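Local coordinates for glucose-binding protein (Thermus thermophilus HB27, PDB 2B3B), which binds glucose in a buried site between its two lobes and is probably the sugar-binding component of a membrane transport system, at residues 117-122 with 310-315; 6-11 with 276-281; 222-227 with 243-248. All coordinates share one frame; numbering follows the deposited sequence.

Contact 1 of 3, residues 117-122 with 310-315. With GLC (alpha-D-glucopyranose), chain G.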
loop_
_atom_site.group_PDB
_atom_site.type_symbol
_atom_site.label_atom_id
_atom_site.label_comp_id
_atom_site.label_asym_id
_atom_site.label_seq_id
_atom_site.Cartn_x
_atom_site.Cartn_y
_atom_site.Cartn_z
ATOM N N ASN A 117 1.236 -2.256 -10.867
ATOM C CA ASN A 117 2.362 -2.407 -9.994
ATOM C C ASN A 117 2.091 -3.403 -8.886
ATOM O O ASN A 117 0.980 -3.924 -8.759
ATOM C CB ASN A 117 2.755 -1.038 -9.397
ATOM C CG ASN A 117 1.766 -0.511 -8.343
ATOM O OD1 ASN A 117 0.846 -1.204 -7.925
ATOM N ND2 ASN A 117 1.971 0.735 -7.910
ATOM N N ILE A 118 3.137 -3.667 -8.122
ATOM C CA ILE A 118 3.054 -4.337 -6.822
ATOM C C ILE A 118 3.847 -3.453 -5.834
ATOM O O ILE A 118 5.019 -3.147 -6.083
ATOM C CB ILE A 118 3.704 -5.732 -6.828
ATOM C CG1 ILE A 118 3.060 -6.655 -7.897
ATOM C CG2 ILE A 118 3.657 -6.361 -5.429
ATOM C CD1 ILE A 118 1.663 -7.129 -7.518
ATOM N N HIS A 119 3.205 -3.032 -4.736
ATOM C CA HIS A 119 3.912 -2.441 -3.590
ATOM C C HIS A 119 3.966 -3.452 -2.459
ATOM O O HIS A 119 3.123 -4.329 -2.341
ATOM C CB HIS A 119 3.236 -1.165 -3.057
ATOM C CG HIS A 119 3.643 0.102 -3.744
ATOM N ND1 HIS A 119 4.921 0.609 -3.685
ATOM C CD2 HIS A 119 2.915 0.996 -4.461
ATOM C CE1 HIS A 119 4.970 1.741 -4.364
ATOM N NE2 HIS A 119 3.767 1.999 -4.840
ATOM N N ARG A 120 4.958 -3.293 -1.602
ATOM C CA ARG A 120 5.100 -4.084 -0.388
ATOM C C ARG A 120 4.863 -3.159 0.793
ATOM O O ARG A 120 5.378 -2.038 0.804
ATOM C CB ARG A 120 6.505 -4.632 -0.303
ATOM C CG ARG A 120 6.744 -5.567 0.857
ATOM C CD ARG A 120 8.108 -6.140 0.773
ATOM N NE ARG A 120 8.334 -7.168 1.780
ATOM C CZ ARG A 120 9.434 -7.911 1.866
ATOM N NH1 ARG A 120 10.420 -7.751 1.009
ATOM N NH2 ARG A 120 9.544 -8.838 2.805
ATOM N N SER A 121 4.095 -3.646 1.767
ATOM C CA SER A 121 3.716 -2.896 2.939
ATOM C C SER A 121 4.783 -3.023 4.032
ATOM O O SER A 121 5.141 -2.022 4.661
ATOM C CB SER A 121 2.360 -3.392 3.472
ATOM O OG SER A 121 2.037 -2.799 4.722
ATOM N N ASN A 122 5.281 -4.243 4.242
ATOM C CA ASN A 122 6.104 -4.554 5.423
ATOM C C ASN A 122 7.606 -4.337 5.230
ATOM O O ASN A 122 8.427 -5.288 5.274
ATOM C CB ASN A 122 5.785 -5.965 5.955
ATOM C CG ASN A 122 6.097 -7.098 4.934
ATOM O OD1 ASN A 122 5.752 -7.022 3.754
ATOM N ND2 ASN A 122 6.743 -8.138 5.405
ATOM N N PRO A 310 10.011 2.116 -11.775
ATOM C CA PRO A 310 11.323 2.519 -11.232
ATOM C C PRO A 310 11.309 3.879 -10.507
ATOM O O PRO A 310 12.040 4.046 -9.539
ATOM C CB PRO A 310 12.239 2.561 -12.490
ATOM C CG PRO A 310 11.578 1.587 -13.438
ATOM C CD PRO A 310 10.087 1.797 -13.214
ATOM N N LEU A 311 10.484 4.812 -10.967
ATOM C CA LEU A 311 10.302 6.125 -10.334
ATOM C C LEU A 311 9.500 6.024 -9.022
ATOM O O LEU A 311 9.739 6.743 -8.046
ATOM C CB LEU A 311 9.529 7.058 -11.292
ATOM C CG LEU A 311 10.261 7.489 -12.570
ATOM C CD1 LEU A 311 9.330 8.065 -13.635
ATOM C CD2 LEU A 311 11.372 8.489 -12.201
ATOM N N LYS A 312 8.516 5.138 -9.037
ATOM C CA LYS A 312 7.563 4.951 -7.932
ATOM C C LYS A 312 8.105 4.229 -6.679
ATOM O O LYS A 312 7.643 4.514 -5.573
ATOM C CB LYS A 312 6.360 4.195 -8.489
ATOM C CG LYS A 312 5.153 4.033 -7.566
ATOM C CD LYS A 312 4.384 5.285 -7.462
ATOM C CE LYS A 312 2.975 5.012 -6.935
ATOM N NZ LYS A 312 3.049 4.729 -5.469
ATOM N N GLY A 313 9.021 3.283 -6.852
ATOM C CA GLY A 313 9.477 2.398 -5.780
ATOM C C GLY A 313 8.735 1.064 -5.673
ATOM O O GLY A 313 9.166 0.143 -4.981
ATOM N N SER A 314 7.604 0.960 -6.342
ATOM C CA SER A 314 6.912 -0.321 -6.517
ATOM C C SER A 314 7.657 -1.119 -7.576
ATOM O O SER A 314 8.503 -0.563 -8.276
ATOM C CB SER A 314 5.497 -0.089 -7.018
ATOM O OG SER A 314 5.453 0.910 -8.017
ATOM N N ILE A 315 7.295 -2.390 -7.731
ATOM C CA ILE A 315 7.780 -3.195 -8.866
ATOM C C ILE A 315 6.613 -3.379 -9.848
ATOM O O ILE A 315 5.461 -3.085 -9.528
ATOM C CB ILE A 315 8.393 -4.540 -8.390
ATOM C CG1 ILE A 315 7.314 -5.433 -7.759
ATOM C CG2 ILE A 315 9.524 -4.257 -7.441
ATOM C CD1 ILE A 315 7.795 -6.715 -7.159
HETATM C C1 GLC G . -1.545 3.732 -1.425
HETATM C C2 GLC G . -1.085 3.299 -2.861
HETATM C C3 GLC G . 0.298 3.795 -3.307
HETATM C C4 GLC G . 0.650 5.129 -2.643
HETATM C C5 GLC G . 0.553 5.014 -1.110
HETATM C C6 GLC G . 0.840 6.309 -0.333
HETATM O O1 GLC G . -2.052 2.734 -0.620
HETATM O O2 GLC G . -1.348 1.926 -3.193
HETATM O O3 GLC G . 0.263 3.989 -4.712
HETATM O O4 GLC G . 1.966 5.518 -2.999
HETATM O O5 GLC G . -0.717 4.584 -0.650
HETATM O O6 GLC G . -0.063 7.314 -0.687
#
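Lys312 and His119 meet in the buried sugar pocket. Lys312 NZ donates to His119 NE2 at 2.9 Å, tilted 20° out of the ring plane. The same ammonium group donates to glucose O4 at 2.8 Å and to glucose O3 at 3.0 Å. Three acceptors thus grip one buried ammonium group. The lysine chain bends at chi2 (76°) and again at chi4 (75°), which brings NZ to the NE2 edge of the imidazole. The two side chains cross at about a right angle. His119 ND1 is hydrogen-bonded to Asp243 OD1, so both ring nitrogens have partners and the ring's rotation is fixed. Ser314 CB lies over one face of the imidazole, 3.4 Å from the ring centroid, in a CH-pi contact. Ser314 OG is hydrogen-bonded to Asn309 OD1, from the residue just before this segment.

Further along, the two backbones pair as a single antiparallel bridge of the hydrogen-bonded kind. Ile118 N donates to Ile315 O at 2.8 Å, and Ile315 N returns a bond to Ile118 O at 2.9 Å. Beside the bridge, Ile118 CB packs on Ile315 CG1, and helix 328-339 covers both isoleucines. Asn117 OD1 accepts from the backbone N of Asp278, tying this segment to strand 272-280. Gly313, with positive phi, ends helix 302-312 and turns the chain into the bridge.

Lys312 is a sugar-binding residue, also seen in place with galactose. Because it donates to His119 NE2, that nitrogen acts as an acceptor, and the proton is expected on ND1, facing Asp243. Asp243, His119 and Lys312 form a chain of hydrogen bonds, which probably helps to position the ammonium group for the two sugar hydroxyls.

Contact 2 of 3, residues 6-11 with 276-281; sequences FSWWAG and LSDSFG. With GLC (alpha-D-glucopyranose), chain G.
The strand that carries Phe6 and the strand that carries Phe280 run nearly opposite ways, 156° apart, and meet through side chains. No backbone bond links them: the CA atoms of Phe6 and Phe280 are 9.3 Å apart, and strand 62-66 lies between them in the sheet. In this periplasmic-type sugar-binding fold, the loop after strand 2-7 and strand 272-280 both supply residues that bind the sugar. After strand 2-7 the chain makes an ST turn, with Trp9 N donating to Ser7 OG at 3.1 Å. Trp9 is then the centre of an inverse gamma turn.

Trp9 carries most of the contact from segment 6-11. Its CG lies anti to the carbonyl carbon (chi1 -72°), and the indole reaches Asp278 and Phe280 of strand 272-280. There Trp9 CZ3 touches Phe280 CZ at 3.6 Å. The rings meet rim to rim, their planes 65° apart, with neither over the face of the other. Phe280 also presents an edge to the carbonyl O of Phe6, and Trp295 packs against it edge-to-face.

Asp278 comes to the edge of the same indole, with its carboxylate nearly perpendicular to the ring. Gln64 also bonds Asp278 OD1 and helps hold the carboxylate. Each carboxylate oxygen takes a separate sugar hydroxyl. Glucose O2 donates to Asp278 OD1, and glucose O3 donates to Asp278 OD2, both at 2.6 Å. The edge of Trp8 comes over one face of the pyranose near C1, and its NE1 makes a weak bond to glucose O5. Trp9 NE1 donates to glucose O3 at 2.9 Å, in the plane of the indole.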
loop_
_atom_site.group_PDB
_atom_site.type_symbol
_atom_site.label_atom_id
_atom_site.label_comp_id
_atom_site.label_asym_id
_atom_site.label_seq_id
_atom_site.Cartn_x
_atom_site.Cartn_y
_atom_site.Cartn_z
ATOM N N PHE A 6 -8.200 9.610 -12.373
ATOM C CA PHE A 6 -8.411 9.923 -10.970
ATOM C C PHE A 6 -7.449 9.069 -10.131
ATOM O O PHE A 6 -7.307 7.868 -10.349
ATOM C CB PHE A 6 -9.880 9.648 -10.667
ATOM C CG PHE A 6 -10.347 10.099 -9.292
ATOM C CD1 PHE A 6 -11.084 11.272 -9.147
ATOM C CD2 PHE A 6 -10.120 9.308 -8.179
ATOM C CE1 PHE A 6 -11.537 11.687 -7.904
ATOM C CE2 PHE A 6 -10.605 9.698 -6.931
ATOM C CZ PHE A 6 -11.295 10.902 -6.799
ATOM N N SER A 7 -6.750 9.701 -9.196
ATOM C CA SER A 7 -5.785 9.012 -8.359
ATOM C C SER A 7 -5.446 9.875 -7.136
ATOM O O SER A 7 -5.928 11.002 -6.999
ATOM C CB SER A 7 -4.497 8.729 -9.144
ATOM O OG SER A 7 -3.658 9.864 -9.248
ATOM N N TRP A 8 -4.610 9.341 -6.262
ATOM C CA TRP A 8 -4.083 10.157 -5.183
ATOM C C TRP A 8 -2.597 10.407 -5.339
ATOM O O TRP A 8 -1.891 10.713 -4.380
ATOM C CB TRP A 8 -4.462 9.575 -3.823
ATOM C CG TRP A 8 -4.014 8.214 -3.432
ATOM C CD1 TRP A 8 -2.902 7.901 -2.717
ATOM C CD2 TRP A 8 -4.755 7.001 -3.575
ATOM N NE1 TRP A 8 -2.872 6.550 -2.435
ATOM C CE2 TRP A 8 -4.010 5.973 -2.939
ATOM C CE3 TRP A 8 -5.989 6.683 -4.156
ATOM C CZ2 TRP A 8 -4.445 4.638 -2.902
ATOM C CZ3 TRP A 8 -6.424 5.340 -4.122
ATOM C CH2 TRP A 8 -5.646 4.345 -3.512
ATOM N N TRP A 9 -2.116 10.337 -6.574
ATOM C CA TRP A 9 -0.689 10.486 -6.795
ATOM C C TRP A 9 -0.307 11.954 -6.968
ATOM O O TRP A 9 0.180 12.368 -8.018
ATOM C CB TRP A 9 -0.258 9.630 -7.979
ATOM C CG TRP A 9 -0.273 8.194 -7.643
ATOM C CD1 TRP A 9 0.025 7.611 -6.423
ATOM C CD2 TRP A 9 -0.598 7.119 -8.529
ATOM N NE1 TRP A 9 -0.129 6.256 -6.506
ATOM C CE2 TRP A 9 -0.480 5.917 -7.788
ATOM C CE3 TRP A 9 -0.997 7.056 -9.877
ATOM C CZ2 TRP A 9 -0.731 4.666 -8.350
ATOM C CZ3 TRP A 9 -1.253 5.809 -10.439
ATOM C CH2 TRP A 9 -1.117 4.627 -9.678
ATOM N N ALA A 10 -0.534 12.739 -5.914
ATOM C CA ALA A 10 -0.340 14.180 -5.963
ATOM C C ALA A 10 1.049 14.501 -5.489
ATOM O O ALA A 10 1.698 13.680 -4.842
ATOM C CB ALA A 10 -1.364 14.863 -5.107
ATOM N N GLY A 11 1.519 15.698 -5.830
ATOM C CA GLY A 11 2.790 16.218 -5.344
ATOM C C GLY A 11 3.949 15.308 -5.678
ATOM O O GLY A 11 4.127 14.906 -6.850
ATOM N N LEU A 276 0.301 -5.227 -1.981
ATOM C CA LEU A 276 -0.860 -4.510 -2.478
ATOM C C LEU A 276 -0.592 -4.154 -3.935
ATOM O O LEU A 276 0.526 -4.219 -4.389
ATOM C CB LEU A 276 -1.131 -3.229 -1.665
ATOM C CG LEU A 276 0.072 -2.268 -1.628
ATOM C CD1 LEU A 276 -0.323 -0.923 -2.155
ATOM C CD2 LEU A 276 0.766 -2.178 -0.245
ATOM N N SER A 277 -1.619 -3.738 -4.647
ATOM C CA SER A 277 -1.491 -3.427 -6.062
ATOM C C SER A 277 -2.407 -2.269 -6.446
ATOM O O SER A 277 -3.637 -2.291 -6.202
ATOM C CB SER A 277 -1.791 -4.682 -6.897
ATOM O OG SER A 277 -1.595 -4.448 -8.272
ATOM N N ASP A 278 -1.796 -1.248 -7.035
ATOM C CA ASP A 278 -2.538 -0.176 -7.681
ATOM C C ASP A 278 -3.006 -0.638 -9.066
ATOM O O ASP A 278 -2.223 -1.188 -9.841
ATOM C CB ASP A 278 -1.665 1.056 -7.817
ATOM C CG ASP A 278 -1.259 1.647 -6.465
ATOM O OD1 ASP A 278 -2.160 1.876 -5.621
ATOM O OD2 ASP A 278 -0.044 1.890 -6.270
ATOM N N SER A 279 -4.275 -0.394 -9.368
ATOM C CA SER A 279 -4.885 -0.864 -10.593
ATOM C C SER A 279 -5.868 0.183 -11.087
ATOM O O SER A 279 -6.252 1.112 -10.348
ATOM C CB SER A 279 -5.535 -2.240 -10.352
ATOM O OG SER A 279 -6.769 -2.142 -9.677
ATOM N N PHE A 280 -6.242 0.056 -12.354
ATOM C CA PHE A 280 -7.204 0.929 -12.991
ATOM C C PHE A 280 -8.281 0.098 -13.686
ATOM O O PHE A 280 -7.977 -0.880 -14.355
ATOM C CB PHE A 280 -6.505 1.808 -14.027
ATOM C CG PHE A 280 -5.722 2.935 -13.421
ATOM C CD1 PHE A 280 -6.354 4.115 -13.087
ATOM C CD2 PHE A 280 -4.376 2.795 -13.174
ATOM C CE1 PHE A 280 -5.644 5.167 -12.496
ATOM C CE2 PHE A 280 -3.634 3.839 -12.595
ATOM C CZ PHE A 280 -4.292 5.033 -12.239
ATOM N N GLY A 281 -9.526 0.528 -13.538
ATOM C CA GLY A 281 -10.651 -0.085 -14.211
ATOM C C GLY A 281 -11.358 0.833 -15.194
ATOM O O GLY A 281 -10.881 1.923 -15.513
HETATM C C1 GLC G . -1.545 3.732 -1.425
HETATM C C2 GLC G . -1.085 3.299 -2.861
HETATM C C3 GLC G . 0.298 3.795 -3.307
HETATM C C4 GLC G . 0.650 5.129 -2.643
HETATM C C5 GLC G . 0.553 5.014 -1.110
HETATM C C6 GLC G . 0.840 6.309 -0.333
HETATM O O1 GLC G . -2.052 2.734 -0.620
HETATM O O2 GLC G . -1.348 1.926 -3.193
HETATM O O3 GLC G . 0.263 3.989 -4.712
HETATM O O4 GLC G . 1.966 5.518 -2.999
HETATM O O5 GLC G . -0.717 4.584 -0.650
HETATM O O6 GLC G . -0.063 7.314 -0.687
#

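Contact 3 of 3, residues 222-227 with 243-248; sequences LSWQQA and DWAAGY. With GLC (alpha-D-glucopyranose), chain G.
Trp224 and Trp244 pack tightly edge-to-face. The edge of Trp244 points at one face of Trp224, and Trp244 CD1 comes within 3.5 Å of Trp224 CZ2. The planes stand 77° apart. Trp224 CG lies between the backbone N and the carbonyl carbon (chi1 71°), which sets the indole over the start of helix 244-252. There its CZ3 rests 3.7 Å from Ala245 CA, and its CH2 sits 3.7 Å from Tyr248 CB. The amide carbon of Gln225 lies over the opposite face, so the indole is sandwiched. Trp224 NE1 is hydrogen-bonded to Glu13, a sugar-binding residue, whereas Trp244 NE1 is buried without a partner.

The outer side is looser. Gln225 is partly exposed, and its CG stands 4.2 Å from the Tyr248 ring centroid in a CH-pi contact. Tyr248 OH is hydrogen-bonded to Asp229, and Gln225 NE2 to Asp12. Ser223 and Gln226 form a capping box at the N terminus of helix 224-233.

Replacing Trp224 with an alanine would probably open a gap beside Trp244, leaving its indole freer to turn and Glu13 without this donor.

Trp244 turns its own face to the glucose, on the opposite sugar face from Trp8, with C5 3.5 Å above the ring plane. An aromatic platform under a sugar ring, braced here by a second tryptophan, is characteristic of carbohydrate-binding sites.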
loop_
_atom_site.group_PDB
_atom_site.type_symbol
_atom_site.label_atom_id
_atom_site.label_comp_id
_atom_site.label_asym_id
_atom_site.label_seq_id
_atom_site.Cartn_x
_atom_site.Cartn_y
_atom_site.Cartn_z
ATOM N N LEU A 222 1.505 14.481 10.899
ATOM C CA LEU A 222 2.533 14.294 9.856
ATOM C C LEU A 222 2.121 13.371 8.702
ATOM O O LEU A 222 1.535 12.298 8.914
ATOM C CB LEU A 222 3.801 13.692 10.452
ATOM C CG LEU A 222 4.452 14.347 11.685
ATOM C CD1 LEU A 222 5.794 13.678 11.959
ATOM C CD2 LEU A 222 4.633 15.861 11.603
ATOM N N SER A 223 2.486 13.780 7.485
ATOM C CA SER A 223 2.380 12.915 6.324
ATOM C C SER A 223 3.372 11.764 6.359
ATOM O O SER A 223 4.350 11.775 7.109
ATOM C CB SER A 223 2.614 13.707 5.027
ATOM O OG SER A 223 3.956 14.167 4.967
ATOM N N TRP A 224 3.146 10.768 5.495
ATOM C CA TRP A 224 4.055 9.650 5.445
ATOM C C TRP A 224 5.418 10.130 5.005
ATOM O O TRP A 224 6.399 9.638 5.523
ATOM C CB TRP A 224 3.544 8.461 4.601
ATOM C CG TRP A 224 3.525 8.685 3.132
ATOM C CD1 TRP A 224 2.466 9.063 2.376
ATOM C CD2 TRP A 224 4.624 8.532 2.232
ATOM N NE1 TRP A 224 2.825 9.156 1.063
ATOM C CE2 TRP A 224 4.148 8.839 0.942
ATOM C CE3 TRP A 224 5.961 8.169 2.394
ATOM C CZ2 TRP A 224 4.970 8.808 -0.192
ATOM C CZ3 TRP A 224 6.786 8.137 1.268
ATOM C CH2 TRP A 224 6.279 8.466 -0.013
ATOM N N GLN A 225 5.474 11.088 4.074
ATOM C CA GLN A 225 6.764 11.651 3.626
ATOM C C GLN A 225 7.484 12.336 4.771
ATOM O O GLN A 225 8.702 12.214 4.914
ATOM C CB GLN A 225 6.588 12.641 2.477
ATOM C CG GLN A 225 5.965 12.049 1.187
ATOM C CD GLN A 225 4.470 12.210 1.117
ATOM O OE1 GLN A 225 3.773 12.190 2.151
ATOM N NE2 GLN A 225 3.952 12.416 -0.098
ATOM N N GLN A 226 6.752 13.066 5.597
ATOM C CA GLN A 226 7.381 13.708 6.777
ATOM C C GLN A 226 7.952 12.707 7.778
ATOM O O GLN A 226 9.003 12.965 8.382
ATOM C CB GLN A 226 6.417 14.655 7.461
ATOM C CG GLN A 226 6.267 15.901 6.695
ATOM C CD GLN A 226 5.305 16.850 7.317
ATOM O OE1 GLN A 226 4.193 16.473 7.679
ATOM N NE2 GLN A 226 5.717 18.122 7.426
ATOM N N ALA A 227 7.278 11.567 7.948
ATOM C CA ALA A 227 7.788 10.522 8.798
ATOM C C ALA A 227 9.079 9.893 8.198
ATOM O O ALA A 227 10.056 9.626 8.933
ATOM C CB ALA A 227 6.702 9.447 9.078
ATOM N N ASP A 243 6.834 0.692 0.048
ATOM C CA ASP A 243 8.016 1.024 -0.739
ATOM C C ASP A 243 7.853 2.154 -1.723
ATOM O O ASP A 243 8.786 2.490 -2.475
ATOM C CB ASP A 243 8.686 -0.217 -1.363
ATOM C CG ASP A 243 7.719 -1.175 -2.084
ATOM O OD1 ASP A 243 6.528 -0.885 -2.312
ATOM O OD2 ASP A 243 8.216 -2.245 -2.454
ATOM N N TRP A 244 6.723 2.825 -1.658
ATOM C CA TRP A 244 6.657 4.181 -2.189
ATOM C C TRP A 244 7.692 5.105 -1.491
ATOM O O TRP A 244 8.112 6.131 -2.060
ATOM C CB TRP A 244 5.243 4.760 -2.081
ATOM C CG TRP A 244 4.560 4.570 -0.757
ATOM C CD1 TRP A 244 4.588 5.412 0.309
ATOM C CD2 TRP A 244 3.721 3.472 -0.388
ATOM N NE1 TRP A 244 3.822 4.910 1.337
ATOM C CE2 TRP A 244 3.285 3.709 0.935
ATOM C CE3 TRP A 244 3.289 2.305 -1.058
ATOM C CZ2 TRP A 244 2.429 2.829 1.608
ATOM C CZ3 TRP A 244 2.452 1.433 -0.397
ATOM C CH2 TRP A 244 2.027 1.698 0.932
ATOM N N ALA A 245 8.093 4.741 -0.274
ATOM C CA ALA A 245 9.153 5.456 0.441
ATOM C C ALA A 245 10.459 5.378 -0.327
ATOM O O ALA A 245 11.145 6.367 -0.444
ATOM C CB ALA A 245 9.329 4.885 1.861
ATOM N N ALA A 246 10.791 4.208 -0.875
ATOM C CA ALA A 246 11.983 4.081 -1.710
ATOM C C ALA A 246 11.893 5.010 -2.934
ATOM O O ALA A 246 12.851 5.719 -3.255
ATOM C CB ALA A 246 12.194 2.637 -2.134
ATOM N N GLY A 247 10.741 5.034 -3.601
ATOM C CA GLY A 247 10.541 5.983 -4.683
ATOM C C GLY A 247 10.766 7.422 -4.258
ATOM O O GLY A 247 11.395 8.209 -4.982
ATOM N N TYR A 248 10.235 7.783 -3.090
ATOM C CA TYR A 248 10.416 9.152 -2.557
ATOM C C TYR A 248 11.889 9.465 -2.342
ATOM O O TYR A 248 12.369 10.458 -2.820
ATOM C CB TYR A 248 9.631 9.322 -1.253
ATOM C CG TYR A 248 9.848 10.627 -0.518
ATOM C CD1 TYR A 248 9.496 11.842 -1.080
ATOM C CD2 TYR A 248 10.375 10.635 0.763
ATOM C CE1 TYR A 248 9.687 13.052 -0.373
ATOM C CE2 TYR A 248 10.561 11.827 1.464
ATOM C CZ TYR A 248 10.220 13.026 0.895
ATOM O OH TYR A 248 10.422 14.229 1.612
HETATM C C1 GLC G . -1.545 3.732 -1.425
HETATM C C2 GLC G . -1.085 3.299 -2.861
HETATM C C3 GLC G . 0.298 3.795 -3.307
HETATM C C4 GLC G . 0.650 5.129 -2.643
HETATM C C5 GLC G . 0.553 5.014 -1.110
HETATM C C6 GLC G . 0.840 6.309 -0.333
HETATM O O1 GLC G . -2.052 2.734 -0.620
HETATM O O2 GLC G . -1.348 1.926 -3.193
HETATM O O3 GLC G . 0.263 3.989 -4.712
HETATM O O4 GLC G . 1.966 5.518 -2.999
HETATM O O5 GLC G . -0.717 4.584 -0.650
HETATM O O6 GLC G . -0.063 7.314 -0.687
#

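In the fold
From the N terminus, the chain first lays down 6-11 at the end of strand 2-7, and then 117-122. Next come 222-227 and 243-248, which close contact 3, a short local loop between two helices. At 276-281 the chain returns to 6-11 and closes contact 2; at 310-315 it closes contact 1. Contacts 1 and 2 therefore cross, and contact 3 lies within both loops. Strands 119-120 and 272-280 are neighbours in one sheet, where contacts 1 and 2 join. Asp243 ties contact 3 to contact 1. All three reach the same glucose, bringing the strand ends, the end of helix 302-312 and the aromatic cluster together round it.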